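PDB 6IO1: aminotransferase, class III from Thermomicrobium roseum, which acts as a thermostable (S)-enantioselective omega-transaminase, probably shuttling amino groups between substrates by way of a pyridoxal 5'-phosphate cofactor. Local coordinates for residues Arg204-Leu209 / Ala247-Lys252; Gly241-Ile246 / Ile255-Asp260. All coordinates share one frame; numbering follows the deposited sequence.

Contact 1: residues Arg204-Leu209 / Ala247-Lys252; sequences RLVQEL and AAVLRK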
loop_
_atom_site.group_PDB
_atom_site.type_symbol
_atom_site.label_atom_id
_atom_site.label_comp_id
_atom_site.label_asym_id
_atom_site.label_seq_id
_atom_site.Cartn_x
_atom_site.Cartn_y
_atom_site.Cartn_z
ATOM N N ARG B 204 -1.656 -36.759 -5.273
ATOM C CA ARG B 204 -0.896 -36.232 -6.404
ATOM C C ARG B 204 -0.284 -34.876 -6.073
ATOM O O ARG B 204 0.883 -34.613 -6.395
ATOM C CB ARG B 204 -1.796 -36.096 -7.630
ATOM C CG ARG B 204 -2.238 -37.385 -8.290
ATOM C CD ARG B 204 -2.958 -37.037 -9.583
ATOM N NE ARG B 204 -3.268 -38.195 -10.413
ATOM C CZ ARG B 204 -3.702 -38.108 -11.666
ATOM N NH1 ARG B 204 -3.851 -36.919 -12.234
ATOM N NH2 ARG B 204 -3.968 -39.207 -12.358
ATOM N N LEU B 205 -1.060 -34.001 -5.428
ATOM C CA LEU B 205 -0.551 -32.679 -5.074
ATOM C C LEU B 205 0.598 -32.774 -4.075
ATOM O O LEU B 205 1.598 -32.053 -4.192
ATOM C CB LEU B 205 -1.684 -31.816 -4.520
ATOM C CG LEU B 205 -2.844 -31.565 -5.487
ATOM C CD1 LEU B 205 -4.106 -31.185 -4.730
ATOM C CD2 LEU B 205 -2.482 -30.497 -6.509
ATOM N N VAL B 206 0.472 -33.663 -3.086
ATOM C CA VAL B 206 1.536 -33.854 -2.105
ATOM C C VAL B 206 2.798 -34.369 -2.784
ATOM O O VAL B 206 3.913 -33.925 -2.481
ATOM C CB VAL B 206 1.065 -34.806 -0.990
ATOM C CG1 VAL B 206 2.244 -35.278 -0.149
ATOM C CG2 VAL B 206 0.024 -34.128 -0.120
ATOM N N GLN B 207 2.640 -35.316 -3.714
ATOM C CA GLN B 207 3.792 -35.843 -4.438
ATOM C C GLN B 207 4.484 -34.749 -5.238
ATOM O O GLN B 207 5.721 -34.653 -5.241
ATOM C CB GLN B 207 3.334 -36.976 -5.355
ATOM C CG GLN B 207 4.434 -37.693 -6.110
ATOM C CD GLN B 207 3.931 -38.970 -6.754
ATOM O OE1 GLN B 207 4.141 -40.066 -6.234
ATOM N NE2 GLN B 207 3.245 -38.833 -7.883
ATOM N N GLU B 208 3.700 -33.906 -5.912
ATOM C CA GLU B 208 4.290 -32.805 -6.666
ATOM C C GLU B 208 5.042 -31.845 -5.751
ATOM O O GLU B 208 6.154 -31.413 -6.076
ATOM C CB GLU B 208 3.212 -32.062 -7.447
ATOM C CG GLU B 208 3.700 -30.749 -8.014
ATOM C CD GLU B 208 2.576 -29.842 -8.419
ATOM O OE1 GLU B 208 1.422 -30.320 -8.487
ATOM O OE2 GLU B 208 2.835 -28.641 -8.648
ATOM N N LEU B 209 4.454 -31.503 -4.600
ATOM C CA LEU B 209 5.118 -30.588 -3.674
ATOM C C LEU B 209 6.435 -31.169 -3.174
ATOM O O LEU B 209 7.463 -30.481 -3.146
ATOM C CB LEU B 209 4.193 -30.265 -2.499
ATOM C CG LEU B 209 4.825 -29.494 -1.336
ATOM C CD1 LEU B 209 5.406 -28.170 -1.813
ATOM C CD2 LEU B 209 3.812 -29.269 -0.225
ATOM N N ALA B 247 0.598 -28.825 4.728
ATOM C CA ALA B 247 1.263 -28.258 5.895
ATOM C C ALA B 247 2.208 -29.265 6.537
ATOM O O ALA B 247 3.276 -28.893 7.036
ATOM C CB ALA B 247 0.225 -27.773 6.906
ATOM N N ALA B 248 1.825 -30.545 6.550
ATOM C CA ALA B 248 2.703 -31.570 7.105
ATOM C C ALA B 248 3.999 -31.669 6.314
ATOM O O ALA B 248 5.082 -31.778 6.899
ATOM C CB ALA B 248 1.986 -32.919 7.134
ATOM N N VAL B 249 3.912 -31.629 4.983
ATOM C CA VAL B 249 5.126 -31.656 4.165
ATOM C C VAL B 249 6.000 -30.440 4.472
ATOM O O VAL B 249 7.222 -30.549 4.684
ATOM C CB VAL B 249 4.766 -31.727 2.670
ATOM C CG1 VAL B 249 6.019 -31.623 1.812
ATOM C CG2 VAL B 249 4.007 -33.010 2.365
ATOM N N LEU B 250 5.373 -29.260 4.523
ATOM C CA LEU B 250 6.119 -28.032 4.786
ATOM C C LEU B 250 6.841 -28.108 6.126
ATOM O O LEU B 250 8.019 -27.748 6.234
ATOM C CB LEU B 250 5.179 -26.828 4.746
ATOM C CG LEU B 250 4.534 -26.513 3.395
ATOM C CD1 LEU B 250 3.561 -25.354 3.529
ATOM C CD2 LEU B 250 5.597 -26.213 2.349
ATOM N N ARG B 251 6.143 -28.576 7.165
ATOM C CA ARG B 251 6.776 -28.748 8.467
ATOM C C ARG B 251 7.879 -29.795 8.421
ATOM O O ARG B 251 8.882 -29.670 9.134
ATOM C CB ARG B 251 5.728 -29.127 9.513
ATOM C CG ARG B 251 4.763 -28.007 9.856
ATOM C CD ARG B 251 4.029 -28.295 11.154
ATOM N NE ARG B 251 3.399 -29.612 11.140
ATOM C CZ ARG B 251 2.215 -29.869 10.594
ATOM N NH1 ARG B 251 1.529 -28.900 10.005
ATOM N NH2 ARG B 251 1.720 -31.098 10.632
ATOM N N LYS B 252 7.708 -30.837 7.601
ATOM C CA LYS B 252 8.750 -31.847 7.462
ATOM C C LYS B 252 10.049 -31.224 6.975
ATOM O O LYS B 252 11.135 -31.599 7.432
ATOM C CB LYS B 252 8.297 -32.951 6.506
ATOM C CG LYS B 252 9.417 -33.888 6.071
ATOM C CD LYS B 252 8.940 -34.890 5.032
ATOM C CE LYS B 252 10.109 -35.640 4.414
ATOM N NZ LYS B 252 9.662 -36.627 3.393
#
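Val249 divides its two methyls between two partners because its chi1 of 175° sets CG1 opposite the backbone N and CG2 opposite the carbonyl carbon. Leu209 answers from the other helix with CG opposite its own backbone N (chi1 171°), which points the branch carrying CD2 at the other helix. CD2 comes to rest 3.8 Å from Val249 CG1, with Leu209 CG just behind it at 4.0 Å from the same methyl. Leu209 and Val249 run alongside each other, pointing opposite ways, so they overlap along their lengths. Val206, one turn earlier on its helix, meets the other branch: its CG1 lies 3.8 Å from Val249 CG2, the pair approaching at a slant. Leu250 adds a looser touch, its CD2 standing 4.4 Å from Leu209 CD2. No hydrogen bond crosses between 204-209 and 247-252; the join is purely aliphatic, and Val249 also reaches Glu210 and Ile213 further along the same facing helix. At the outer margin Lys252 NZ forms a salt bridge with Glu210. The helix axes run nearly parallel, 21° apart and 10.5 Å at closest approach. Leu209 also packs on Leu184 of strand 181-184. This is the side-by-side packing of neighbouring helices over one side of the central sheet, as expected in the large domain of a class-III, fold-type-I aminotransferase.

Contact 2: residues Gly241-Ile246 / Ile255-Asp260; sequences GYWPAI and ILLILD. With PMP (4'-deoxy-4'-aminopyridoxal-5'-phosphate), chain C.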
loop_
_atom_site.group_PDB
_atom_site.type_symbol
_atom_site.label_atom_id
_atom_site.label_comp_id
_atom_site.label_asym_id
_atom_site.label_seq_id
_atom_site.Cartn_x
_atom_site.Cartn_y
_atom_site.Cartn_z
ATOM N N GLY B 241 -8.834 -32.507 2.994
ATOM C CA GLY B 241 -7.565 -33.051 3.428
ATOM C C GLY B 241 -6.343 -32.441 2.775
ATOM O O GLY B 241 -5.220 -32.842 3.108
ATOM N N TYR B 242 -6.523 -31.492 1.854
ATOM C CA TYR B 242 -5.389 -30.898 1.151
ATOM C C TYR B 242 -4.478 -30.137 2.107
ATOM O O TYR B 242 -3.261 -30.369 2.151
ATOM C CB TYR B 242 -5.904 -29.977 0.040
ATOM C CG TYR B 242 -4.876 -29.024 -0.532
ATOM C CD1 TYR B 242 -4.058 -29.410 -1.585
ATOM C CD2 TYR B 242 -4.738 -27.733 -0.035
ATOM C CE1 TYR B 242 -3.123 -28.546 -2.119
ATOM C CE2 TYR B 242 -3.803 -26.862 -0.561
ATOM C CZ TYR B 242 -2.998 -27.273 -1.602
ATOM O OH TYR B 242 -2.068 -26.409 -2.132
ATOM N N TRP B 243 -5.056 -29.219 2.882
ATOM C CA TRP B 243 -4.250 -28.348 3.736
ATOM C C TRP B 243 -3.479 -29.096 4.815
ATOM O O TRP B 243 -2.294 -28.778 5.019
ATOM C CB TRP B 243 -5.140 -27.249 4.325
ATOM C CG TRP B 243 -5.256 -26.076 3.409
ATOM C CD1 TRP B 243 -6.388 -25.612 2.804
ATOM C CD2 TRP B 243 -4.188 -25.232 2.967
ATOM N NE1 TRP B 243 -6.092 -24.521 2.022
ATOM C CE2 TRP B 243 -4.747 -24.268 2.104
ATOM C CE3 TRP B 243 -2.813 -25.192 3.222
ATOM C CZ2 TRP B 243 -3.979 -23.277 1.497
ATOM C CZ3 TRP B 243 -2.054 -24.209 2.618
ATOM C CH2 TRP B 243 -2.638 -23.265 1.765
ATOM N N PRO B 244 -4.058 -30.055 5.551
ATOM C CA PRO B 244 -3.237 -30.775 6.541
ATOM C C PRO B 244 -2.041 -31.481 5.927
ATOM O O PRO B 244 -0.934 -31.402 6.473
ATOM C CB PRO B 244 -4.229 -31.765 7.167
ATOM C CG PRO B 244 -5.559 -31.141 6.968
ATOM C CD PRO B 244 -5.481 -30.432 5.651
ATOM N N ALA B 245 -2.225 -32.148 4.785
ATOM C CA ALA B 245 -1.118 -32.851 4.141
ATOM C C ALA B 245 -0.040 -31.880 3.666
ATOM O O ALA B 245 1.161 -32.108 3.880
ATOM C CB ALA B 245 -1.647 -33.690 2.978
ATOM N N ILE B 246 -0.451 -30.797 3.000
ATOM C CA ILE B 246 0.517 -29.821 2.503
ATOM C C ILE B 246 1.304 -29.218 3.663
ATOM O O ILE B 246 2.539 -29.102 3.612
ATOM C CB ILE B 246 -0.194 -28.734 1.675
ATOM C CG1 ILE B 246 -0.787 -29.335 0.398
ATOM C CG2 ILE B 246 0.764 -27.604 1.336
ATOM C CD1 ILE B 246 0.220 -30.046 -0.478
ATOM N N ILE B 255 9.890 -25.571 6.168
ATOM C CA ILE B 255 9.498 -24.420 5.364
ATOM C C ILE B 255 8.365 -23.673 6.055
ATOM O O ILE B 255 7.386 -24.279 6.511
ATOM C CB ILE B 255 9.098 -24.880 3.954
ATOM C CG1 ILE B 255 10.309 -25.475 3.232
ATOM C CG2 ILE B 255 8.505 -23.737 3.158
ATOM C CD1 ILE B 255 9.956 -26.297 2.016
ATOM N N LEU B 256 8.497 -22.351 6.142
ATOM C CA LEU B 256 7.465 -21.532 6.759
ATOM C C LEU B 256 6.196 -21.541 5.914
ATOM O O LEU B 256 6.239 -21.656 4.687
ATOM C CB LEU B 256 7.951 -20.092 6.935
ATOM C CG LEU B 256 9.202 -19.843 7.778
ATOM C CD1 LEU B 256 9.511 -18.355 7.834
ATOM C CD2 LEU B 256 9.033 -20.411 9.178
ATOM N N LEU B 257 5.055 -21.431 6.586
ATOM C CA LEU B 257 3.759 -21.360 5.924
ATOM C C LEU B 257 3.192 -19.957 6.088
ATOM O O LEU B 257 2.929 -19.516 7.212
ATOM C CB LEU B 257 2.792 -22.398 6.490
ATOM C CG LEU B 257 1.347 -22.258 6.010
ATOM C CD1 LEU B 257 1.261 -22.386 4.495
ATOM C CD2 LEU B 257 0.464 -23.285 6.685
ATOM N N ILE B 258 3.005 -19.264 4.971
ATOM C CA ILE B 258 2.364 -17.955 4.949
ATOM C C ILE B 258 0.945 -18.157 4.437
ATOM O O ILE B 258 0.739 -18.500 3.268
ATOM C CB ILE B 258 3.134 -16.958 4.073
ATOM C CG1 ILE B 258 4.576 -16.813 4.561
ATOM C CG2 ILE B 258 2.432 -15.608 4.061
ATOM C CD1 ILE B 258 5.458 -16.022 3.620
ATOM N N LEU B 259 -0.040 -17.949 5.305
ATOM C CA LEU B 259 -1.441 -18.094 4.936
ATOM C C LEU B 259 -2.007 -16.723 4.594
ATOM O O LEU B 259 -1.993 -15.813 5.431
ATOM C CB LEU B 259 -2.245 -18.746 6.059
ATOM C CG LEU B 259 -3.463 -19.535 5.576
ATOM C CD1 LEU B 259 -3.035 -20.695 4.687
ATOM C CD2 LEU B 259 -4.285 -20.028 6.751
ATOM N N ASP B 260 -2.506 -16.582 3.369
ATOM C CA ASP B 260 -3.049 -15.319 2.876
ATOM C C ASP B 260 -4.541 -15.311 3.184
ATOM O O ASP B 260 -5.340 -15.914 2.464
ATOM C CB ASP B 260 -2.767 -15.170 1.383
ATOM C CG ASP B 260 -3.256 -13.846 0.810
ATOM O OD1 ASP B 260 -4.113 -13.185 1.427
ATOM O OD2 ASP B 260 -2.771 -13.466 -0.275
HETATM N N1 PMP C . -4.147 -10.958 -1.355
HETATM C C2 PMP C . -5.298 -11.466 -1.792
HETATM C C2A PMP C . -5.705 -12.833 -1.335
HETATM C C3 PMP C . -6.115 -10.736 -2.663
HETATM O O3 PMP C . -7.288 -11.283 -3.094
HETATM C C4 PMP C . -5.721 -9.461 -3.079
HETATM C C4A PMP C . -6.585 -8.656 -4.018
HETATM N N4A PMP C . -8.011 -8.969 -3.879
HETATM C C5 PMP C . -4.506 -8.944 -2.608
HETATM C C6 PMP C . -3.763 -9.734 -1.751
HETATM C C5A PMP C . -4.029 -7.585 -3.020
HETATM O O4P PMP C . -4.533 -6.563 -2.104
HETATM P P PMP C . -4.288 -4.989 -2.376
HETATM O O1P PMP C . -4.928 -4.265 -1.208
HETATM O O2P PMP C . -2.785 -4.805 -2.434
HETATM O O3P PMP C . -4.969 -4.694 -3.698
#
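Trp243 presents one face of its indole to Leu259, whose CD1 sits over the six-membered ring in a CH-pi contact, 4.3 Å from the centroid and 24° off the ring normal. The methyl is displaced toward the rim, so its closest approach is 3.9 Å, to Trp243 CH2. Leu259 has CG roughly opposite its backbone N (chi1 -152°), a turn that brings the end of the side chain nearer the helix than its first bond would suggest. Leu257, two residues earlier on the strand, meets the indole obliquely, its CD1 4.2 Å from Trp243 CZ3. The opposite face of the indole is covered by Tyr242, with CE2 3.8 Å above the plane and over its centre, so the ring is held between tyrosine and leucine. Trp243 NE1 is hydrogen-bonded to Pro228 O, which helps fix how the indole is turned. This is the helix-on-strand packing of a beta-alpha-beta unit, strand 221-226, helix 242-253 and strand 256-260, in the central sheet of the large domain. Asp260, next after Leu259, projects to the other side of the strand, where the cofactor lies. Its OD2 stands 3.1 Å from PMP N1, the ring-nitrogen-facing aspartate familiar from fold-type-I enzymes. The methyl C2A of PMP nestles against the carboxylate too, 3.2 Å from Asp260 OD1. OD2 is hydrogen-bonded to His155 ND1 and Asn125 ND2, while OD1 takes a hydrogen bond from Val262 N; these position the carboxylate. An alanine here takes away both carboxylate oxygens, and PMP N1 would probably be left without its facing partner and His155 and Asn125 without their shared one.

Along the chain the segments alternate: 204-209, 241-246, 247-252, 255-260. Contacts 1 and 2 therefore interlock, their centres about 8 Å apart, and share helix 242-253. Contact 1 joins that helix laterally to helix 198-216, whereas contact 2 joins it to strand 256-260 of the sheet. The packing is continuous between them, since Leu209 CD2 lies 3.7 Å from Ile246 CD1, and Leu205 rests against Tyr242. Where the helix ends and the chain turns into the strand, Leu250 O and Ile255 N are 2.9 Å apart, a probable hydrogen bond. The two helices thus lie next to each other on one side of the sheet, backing the strand whose Asp260 faces the cofactor beyond it.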